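Local coordinates for Tetur07g02040 (Tetranychus urticae, PDB 6BDJ), which binds ferric iron and probably acts as an intradiol ring-cleavage dioxygenase, inserting both atoms of molecular oxygen into an aromatic diol, at residues I51-D59 against T130-P138; I63-F74 against S217-P228. All blocks are in the same frame, centred on the assembly; numbering follows the deposited sequence.

In the fold
Contacts 1 and 2 lie side by side in one mixed sheet, their centres about 12 Å apart. Strand 130-136, the second segment of contact 1, lies antiparallel beside strand 64-73, which in turn pairs in parallel with strand 218-226 in contact 2; the loop 51-59 covers the outer edge of strand 130-136. T135 N lies 2.8 Å from L65 O and T130 OG1 2.6 Å from N70 OD1, both probable hydrogen bonds. Neither contact supplies a ligand of the ferric iron, which is held by Y96, H147 and H149: the side chain of T135 is about 13 Å from the metal, and those of I56 and L69 are each about 10 Å from that of H149.

Contact 1 (I51-D59 against T130-P138); sequences IIRSNIVED and TVTFETLFP
N55 and E134 meet with their side chains crossed at about a right angle, amide and carboxylate planes 81° apart. N55 ND2 gives a nearly straight bond to E134 OE1 (3.0 Å, 170° at the hydrogen), reaching that oxygen on its anti side. With CG anti to the backbone N (chi1 -174°), N55 can send its NH2 to E134 while its OD1 accepts from V57 N, an Asx turn; asparagine suits this place because its amide offers a donor for the strand's carboxylate and an acceptor for the loop's own backbone. S54 OG, a short hydroxyl close to the backbone, donates to T132 O at 2.8 Å from above the carbonyl plane.

Between these side chains the loop adds itself to the strand by a single bridge at N55 and E134: E134 N donates to S54 O (2.7 Å), and I56 N to E134 O. The loop thus borders strand 130-136, outermost in the sheet of this intradiol dioxygenase fold.

Next to these polar bonds, I56 and V57 pack against T135, L136 and F133. I56 and T135 run side by side, I56 CD1 coming to 3.4 Å from T135 OG1, an oxygen already engaged in a hydrogen bond with Q89. V57 crosses L136 at about a right angle, with V57 CG2 4.0 Å from L136 CD2. I56 CG2 lies 4.3 Å from F133 CD1, oblique to the ring, which also packs on V85 and I87 of strand 84-88.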
# COMPACT_ATOMS: atom_id res chain seq x y z
N ILE A 51 0.12 -7.16 12.91
CA ILE A 51 0.88 -6.10 13.52
C ILE A 51 -0.04 -4.91 13.51
O ILE A 51 0.01 -4.06 12.62
CB ILE A 51 2.18 -5.83 12.76
CG1 ILE A 51 2.97 -7.13 12.64
CG2 ILE A 51 3.01 -4.79 13.52
CD1 ILE A 51 4.17 -7.04 11.71
N ILE A 52 -0.92 -4.90 14.49
CA ILE A 52 -2.04 -4.01 14.49
C ILE A 52 -1.65 -2.73 15.17
O ILE A 52 -1.59 -2.67 16.39
CB ILE A 52 -3.28 -4.63 15.14
CG1 ILE A 52 -3.60 -5.99 14.49
CG2 ILE A 52 -4.48 -3.68 15.03
CD1 ILE A 52 -4.58 -6.84 15.28
N ARG A 53 -1.39 -1.71 14.36
CA ARG A 53 -0.90 -0.42 14.83
C ARG A 53 -1.12 0.60 13.74
O ARG A 53 -1.11 0.25 12.54
CB ARG A 53 0.61 -0.47 15.09
CG ARG A 53 1.43 -0.70 13.83
CD ARG A 53 2.86 -0.97 14.12
NE ARG A 53 3.59 -1.54 12.98
CZ ARG A 53 4.91 -1.70 12.96
NH1 ARG A 53 5.63 -1.32 14.02
NH2 ARG A 53 5.51 -2.26 11.92
N SER A 54 -1.25 1.85 14.14
CA SER A 54 -1.39 2.92 13.19
C SER A 54 -0.04 3.44 12.69
O SER A 54 0.09 3.73 11.51
CB SER A 54 -2.15 4.08 13.80
OG SER A 54 -2.46 4.99 12.75
N ASN A 55 0.93 3.61 13.58
CA ASN A 55 2.24 4.13 13.16
C ASN A 55 3.17 2.97 12.84
O ASN A 55 3.49 2.17 13.70
CB ASN A 55 2.84 5.06 14.22
CG ASN A 55 4.13 5.71 13.75
OD1 ASN A 55 5.14 5.04 13.54
ND2 ASN A 55 4.08 7.03 13.56
N ILE A 56 3.62 2.90 11.59
CA ILE A 56 4.40 1.77 11.06
C ILE A 56 5.82 2.17 10.72
O ILE A 56 6.56 1.38 10.12
CB ILE A 56 3.71 1.14 9.81
CG1 ILE A 56 3.58 2.15 8.65
CG2 ILE A 56 2.32 0.69 10.18
CD1 ILE A 56 2.99 1.58 7.35
N VAL A 57 6.22 3.38 11.10
CA VAL A 57 7.50 3.96 10.67
C VAL A 57 8.71 3.28 11.28
O VAL A 57 9.69 3.04 10.59
CB VAL A 57 7.54 5.48 10.97
CG1 VAL A 57 8.89 6.10 10.61
CG2 VAL A 57 6.44 6.19 10.17
N GLU A 58 8.66 3.01 12.59
CA GLU A 58 9.78 2.45 13.34
C GLU A 58 10.96 3.42 13.19
O GLU A 58 10.79 4.59 13.46
CB GLU A 58 10.08 0.99 12.94
CG GLU A 58 8.91 0.07 13.19
CD GLU A 58 9.23 -1.42 13.12
OE1 GLU A 58 10.38 -1.83 12.91
OE2 GLU A 58 8.29 -2.20 13.19
N ASP A 59 12.10 2.93 12.70
CA ASP A 59 13.33 3.71 12.55
C ASP A 59 13.53 4.28 11.15
O ASP A 59 14.57 4.87 10.89
CB ASP A 59 14.56 2.83 12.89
CG ASP A 59 14.63 1.58 12.03
OD1 ASP A 59 13.62 1.25 11.38
OD2 ASP A 59 15.66 0.87 12.03
N THR A 130 -13.37 3.16 7.84
CA THR A 130 -12.12 3.93 7.75
C THR A 130 -11.00 3.30 8.60
O THR A 130 -11.26 2.82 9.72
CB THR A 130 -12.39 5.38 8.23
OG1 THR A 130 -13.39 5.98 7.39
CG2 THR A 130 -11.11 6.23 8.22
N VAL A 131 -9.79 3.30 8.03
CA VAL A 131 -8.51 3.11 8.77
C VAL A 131 -7.55 4.24 8.41
O VAL A 131 -7.64 4.80 7.33
CB VAL A 131 -7.80 1.79 8.46
CG1 VAL A 131 -8.63 0.61 8.95
CG2 VAL A 131 -7.49 1.65 6.97
N THR A 132 -6.62 4.54 9.31
CA THR A 132 -5.59 5.53 9.06
C THR A 132 -4.27 4.96 9.52
O THR A 132 -4.16 4.39 10.61
CB THR A 132 -5.89 6.86 9.76
OG1 THR A 132 -7.11 7.39 9.23
CG2 THR A 132 -4.77 7.88 9.53
N PHE A 133 -3.26 5.10 8.65
CA PHE A 133 -1.91 4.69 8.97
C PHE A 133 -1.00 5.91 8.97
O PHE A 133 -1.14 6.80 8.14
CB PHE A 133 -1.40 3.71 7.93
CG PHE A 133 -2.09 2.39 7.93
CD1 PHE A 133 -1.66 1.39 8.75
CD2 PHE A 133 -3.13 2.14 7.06
CE1 PHE A 133 -2.27 0.15 8.74
CE2 PHE A 133 -3.76 0.90 7.04
CZ PHE A 133 -3.33 -0.09 7.88
N GLU A 134 -0.03 5.93 9.88
CA GLU A 134 1.02 6.95 9.90
C GLU A 134 2.24 6.28 9.33
O GLU A 134 2.80 5.38 9.95
CB GLU A 134 1.30 7.44 11.32
CG GLU A 134 0.06 8.03 11.99
CD GLU A 134 0.34 8.63 13.35
OE1 GLU A 134 1.34 8.26 14.00
OE2 GLU A 134 -0.43 9.52 13.76
N THR A 135 2.62 6.69 8.13
CA THR A 135 3.67 6.03 7.40
C THR A 135 4.58 7.07 6.80
O THR A 135 4.63 8.21 7.26
CB THR A 135 3.11 5.04 6.36
OG1 THR A 135 4.17 4.31 5.76
CG2 THR A 135 2.25 5.71 5.31
N LEU A 136 5.39 6.66 5.83
CA LEU A 136 6.22 7.59 5.10
C LEU A 136 5.86 7.49 3.63
O LEU A 136 5.35 6.46 3.18
CB LEU A 136 7.70 7.21 5.28
CG LEU A 136 8.26 7.16 6.71
CD1 LEU A 136 9.70 6.67 6.65
CD2 LEU A 136 8.19 8.52 7.41
N PHE A 137 6.15 8.53 2.88
CA PHE A 137 6.13 8.40 1.44
C PHE A 137 7.11 7.26 1.04
O PHE A 137 8.25 7.23 1.50
CB PHE A 137 6.46 9.71 0.75
CG PHE A 137 6.18 9.69 -0.72
CD1 PHE A 137 7.12 9.16 -1.59
CD2 PHE A 137 4.97 10.13 -1.22
CE1 PHE A 137 6.87 9.09 -2.95
CE2 PHE A 137 4.70 10.06 -2.58
CZ PHE A 137 5.64 9.53 -3.45
N PRO A 138 6.66 6.29 0.22
CA PRO A 138 7.47 5.12 -0.09
C PRO A 138 8.61 5.44 -1.02
O PRO A 138 8.49 6.35 -1.85
CB PRO A 138 6.48 4.17 -0.77
CG PRO A 138 5.54 5.08 -1.46
CD PRO A 138 5.36 6.23 -0.47

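Contact 2 (I63-F74 against S217-P228); sequences IRLNVTLNLVDF and SLEGILNLAINP
N66 and E219 lie side by side on the face bearing N66, T68 and N70, and N66 ND2 donates to E219 OE2 at 2.9 Å, meeting it from above the carboxylate plane. The other end of the same amide is held too: R64, bent at chi2 and chi3, curls back until N66 OD1 sits at the edge of its guanidinium, 2.7 Å from R64 NH1, with a weak second bond from R64 NH2, which also donates to T135 O. N66 therefore mediates between a cationic and an anionic side chain whose charged atoms do not touch, and a leucine in its place would probably leave E219 without its amide donor and R64 without one of its acceptors, its bent chain held less firmly.

Four residues along the strand, on the same face, N70 ND2 donates to N223 OD1 (2.8 Å), almost directly in line with the C=O bond, while N70 OD1 is taken by T130 OG1 of the next strand. Ten backbone bonds run from R64 O to F74 N, joining strands 64-73 and 218-226 in parallel, their axes 4.6 Å apart at the closest and 23° out of line. This face is mixed, for V72 CG2 touches A225 CB on it.

On the opposite face only apolar groups meet. L65 CD1 rests on L218 CB at 3.8 Å; L69 CD2 lies alongside L222 CB, and L71 CD2 alongside L224 CB. A side chain at G220 would point to this face, close to L65 CD1, so glycine leaves that branch its place. Beyond these two strands, L222 packs on I164 and L224 on Y150.

The leucine face is thus buried, whereas the other links strands through amides of mixed exposure, buried N66 having both ends of its amide satisfied.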
# COMPACT_ATOMS: atom_id res chain seq x y z
N ILE A 63 9.58 11.28 4.54
CA ILE A 63 8.61 12.34 4.74
C ILE A 63 7.32 11.70 5.22
O ILE A 63 6.80 10.78 4.60
CB ILE A 63 8.41 13.21 3.49
CG1 ILE A 63 9.70 14.02 3.25
CG2 ILE A 63 7.23 14.16 3.69
CD1 ILE A 63 9.81 14.74 1.93
N ARG A 64 6.81 12.23 6.32
CA ARG A 64 5.64 11.67 6.96
C ARG A 64 4.41 11.77 6.06
O ARG A 64 4.17 12.81 5.46
CB ARG A 64 5.42 12.36 8.30
CG ARG A 64 6.31 11.78 9.39
CD ARG A 64 5.74 10.47 9.94
NE ARG A 64 4.46 10.74 10.60
CZ ARG A 64 3.23 10.44 10.16
NH1 ARG A 64 2.18 10.82 10.88
NH2 ARG A 64 3.01 9.76 9.03
N LEU A 65 3.70 10.64 5.94
CA LEU A 65 2.47 10.55 5.17
C LEU A 65 1.45 9.81 6.00
O LEU A 65 1.70 8.70 6.43
CB LEU A 65 2.72 9.76 3.90
CG LEU A 65 1.53 9.36 3.03
CD1 LEU A 65 0.66 10.55 2.65
CD2 LEU A 65 2.03 8.68 1.75
N ASN A 66 0.29 10.43 6.21
CA ASN A 66 -0.87 9.76 6.78
C ASN A 66 -1.78 9.24 5.67
O ASN A 66 -2.29 10.01 4.85
CB ASN A 66 -1.67 10.72 7.66
CG ASN A 66 -0.92 11.11 8.93
OD1 ASN A 66 -0.03 10.40 9.39
ND2 ASN A 66 -1.30 12.24 9.49
N VAL A 67 -2.01 7.94 5.67
CA VAL A 67 -2.80 7.27 4.67
C VAL A 67 -4.15 6.90 5.28
O VAL A 67 -4.20 6.09 6.20
CB VAL A 67 -2.07 5.99 4.18
CG1 VAL A 67 -2.98 5.13 3.30
CG2 VAL A 67 -0.80 6.35 3.42
N THR A 68 -5.23 7.51 4.78
CA THR A 68 -6.58 7.18 5.23
C THR A 68 -7.26 6.46 4.08
O THR A 68 -7.29 6.97 2.95
CB THR A 68 -7.36 8.45 5.61
OG1 THR A 68 -6.70 9.10 6.71
CG2 THR A 68 -8.81 8.14 6.02
N LEU A 69 -7.76 5.26 4.35
CA LEU A 69 -8.52 4.48 3.39
C LEU A 69 -9.94 4.35 3.87
O LEU A 69 -10.16 3.98 5.03
CB LEU A 69 -7.95 3.07 3.25
CG LEU A 69 -6.47 2.93 2.89
CD1 LEU A 69 -6.21 1.52 2.40
CD2 LEU A 69 -6.04 3.90 1.81
N ASN A 70 -10.91 4.62 2.99
CA ASN A 70 -12.33 4.51 3.31
C ASN A 70 -12.91 3.38 2.46
O ASN A 70 -12.84 3.43 1.24
CB ASN A 70 -13.04 5.84 3.03
CG ASN A 70 -12.47 6.99 3.87
OD1 ASN A 70 -12.48 6.96 5.11
ND2 ASN A 70 -11.95 8.01 3.19
N LEU A 71 -13.36 2.30 3.12
CA LEU A 71 -13.87 1.11 2.44
C LEU A 71 -15.39 1.14 2.42
O LEU A 71 -16.02 1.36 3.47
CB LEU A 71 -13.44 -0.19 3.14
CG LEU A 71 -11.95 -0.57 3.30
CD1 LEU A 71 -11.83 -2.06 3.62
CD2 LEU A 71 -11.09 -0.25 2.08
N VAL A 72 -15.96 0.91 1.24
CA VAL A 72 -17.40 0.62 1.10
C VAL A 72 -17.61 -0.72 0.41
O VAL A 72 -16.76 -1.18 -0.34
CB VAL A 72 -18.17 1.73 0.35
CG1 VAL A 72 -18.15 3.02 1.16
CG2 VAL A 72 -17.60 1.98 -1.04
N ASP A 73 -18.74 -1.36 0.72
CA ASP A 73 -19.17 -2.56 -0.01
C ASP A 73 -19.64 -2.10 -1.38
O ASP A 73 -20.50 -1.23 -1.48
CB ASP A 73 -20.30 -3.30 0.74
CG ASP A 73 -20.75 -4.62 0.05
OD1 ASP A 73 -20.60 -4.76 -1.18
OD2 ASP A 73 -21.27 -5.52 0.75
N PHE A 74 -19.06 -2.71 -2.41
CA PHE A 74 -19.39 -2.47 -3.82
C PHE A 74 -20.87 -2.59 -4.12
O PHE A 74 -21.44 -1.81 -4.90
CB PHE A 74 -18.61 -3.49 -4.67
CG PHE A 74 -19.04 -3.57 -6.10
CD1 PHE A 74 -19.11 -2.43 -6.89
CD2 PHE A 74 -19.32 -4.81 -6.67
CE1 PHE A 74 -19.51 -2.51 -8.22
CE2 PHE A 74 -19.68 -4.90 -8.01
CZ PHE A 74 -19.77 -3.75 -8.78
N SER A 217 2.68 17.10 8.34
CA SER A 217 2.67 15.75 7.72
C SER A 217 1.64 15.70 6.57
O SER A 217 0.57 16.30 6.67
CB SER A 217 2.30 14.66 8.73
OG SER A 217 0.95 14.78 9.15
N LEU A 218 1.97 14.98 5.50
CA LEU A 218 1.06 14.84 4.35
C LEU A 218 -0.16 14.00 4.71
O LEU A 218 -0.03 13.01 5.42
CB LEU A 218 1.76 14.15 3.18
CG LEU A 218 3.02 14.80 2.62
CD1 LEU A 218 3.78 13.78 1.80
CD2 LEU A 218 2.68 16.00 1.76
N GLU A 219 -1.33 14.38 4.20
CA GLU A 219 -2.57 13.65 4.43
C GLU A 219 -3.10 13.14 3.10
O GLU A 219 -3.35 13.90 2.16
CB GLU A 219 -3.62 14.53 5.10
CG GLU A 219 -3.21 15.02 6.49
CD GLU A 219 -3.43 14.01 7.61
OE1 GLU A 219 -3.93 12.88 7.38
OE2 GLU A 219 -3.09 14.35 8.76
N GLY A 220 -3.28 11.82 3.01
CA GLY A 220 -3.74 11.16 1.79
C GLY A 220 -5.00 10.37 2.06
O GLY A 220 -5.09 9.68 3.08
N ILE A 221 -5.95 10.47 1.14
CA ILE A 221 -7.23 9.75 1.21
C ILE A 221 -7.38 8.93 -0.06
O ILE A 221 -7.21 9.44 -1.16
CB ILE A 221 -8.46 10.69 1.34
CG1 ILE A 221 -8.41 11.49 2.66
CG2 ILE A 221 -9.76 9.89 1.27
CD1 ILE A 221 -7.65 12.80 2.58
N LEU A 222 -7.70 7.66 0.11
CA LEU A 222 -8.09 6.82 -1.00
C LEU A 222 -9.39 6.17 -0.59
O LEU A 222 -9.47 5.52 0.45
CB LEU A 222 -7.03 5.77 -1.28
CG LEU A 222 -7.25 4.81 -2.45
CD1 LEU A 222 -7.23 5.54 -3.77
CD2 LEU A 222 -6.18 3.74 -2.36
N ASN A 223 -10.42 6.38 -1.40
CA ASN A 223 -11.71 5.77 -1.16
C ASN A 223 -11.75 4.50 -1.99
O ASN A 223 -11.49 4.56 -3.17
CB ASN A 223 -12.81 6.75 -1.59
CG ASN A 223 -12.79 8.03 -0.78
OD1 ASN A 223 -12.54 7.98 0.41
ND2 ASN A 223 -13.05 9.16 -1.42
N LEU A 224 -12.03 3.36 -1.36
CA LEU A 224 -12.13 2.07 -2.06
C LEU A 224 -13.52 1.44 -1.94
O LEU A 224 -14.19 1.54 -0.90
CB LEU A 224 -11.08 1.07 -1.52
CG LEU A 224 -9.61 1.49 -1.69
CD1 LEU A 224 -8.65 0.68 -0.82
CD2 LEU A 224 -9.18 1.45 -3.15
N ALA A 225 -13.94 0.82 -3.03
CA ALA A 225 -15.13 -0.03 -3.08
C ALA A 225 -14.67 -1.44 -3.36
O ALA A 225 -14.06 -1.70 -4.40
CB ALA A 225 -16.08 0.44 -4.16
N ILE A 226 -14.94 -2.35 -2.44
CA ILE A 226 -14.53 -3.75 -2.60
C ILE A 226 -15.73 -4.69 -2.49
O ILE A 226 -16.85 -4.26 -2.29
CB ILE A 226 -13.43 -4.12 -1.57
CG1 ILE A 226 -13.92 -3.95 -0.13
CG2 ILE A 226 -12.17 -3.28 -1.79
CD1 ILE A 226 -13.26 -4.95 0.77
N ASN A 227 -15.47 -5.98 -2.65
CA ASN A 227 -16.47 -7.01 -2.58
C ASN A 227 -16.11 -7.99 -1.49
O ASN A 227 -15.22 -8.81 -1.69
CB ASN A 227 -16.54 -7.72 -3.94
CG ASN A 227 -17.71 -8.68 -4.03
OD1 ASN A 227 -18.47 -8.86 -3.07
ND2 ASN A 227 -17.86 -9.31 -5.17
N PRO A 228 -16.79 -7.93 -0.32
CA PRO A 228 -16.41 -8.81 0.81
C PRO A 228 -16.64 -10.31 0.59
O PRO A 228 -16.08 -11.12 1.33
CB PRO A 228 -17.26 -8.31 1.99
CG PRO A 228 -18.33 -7.50 1.39
CD PRO A 228 -17.83 -6.97 0.07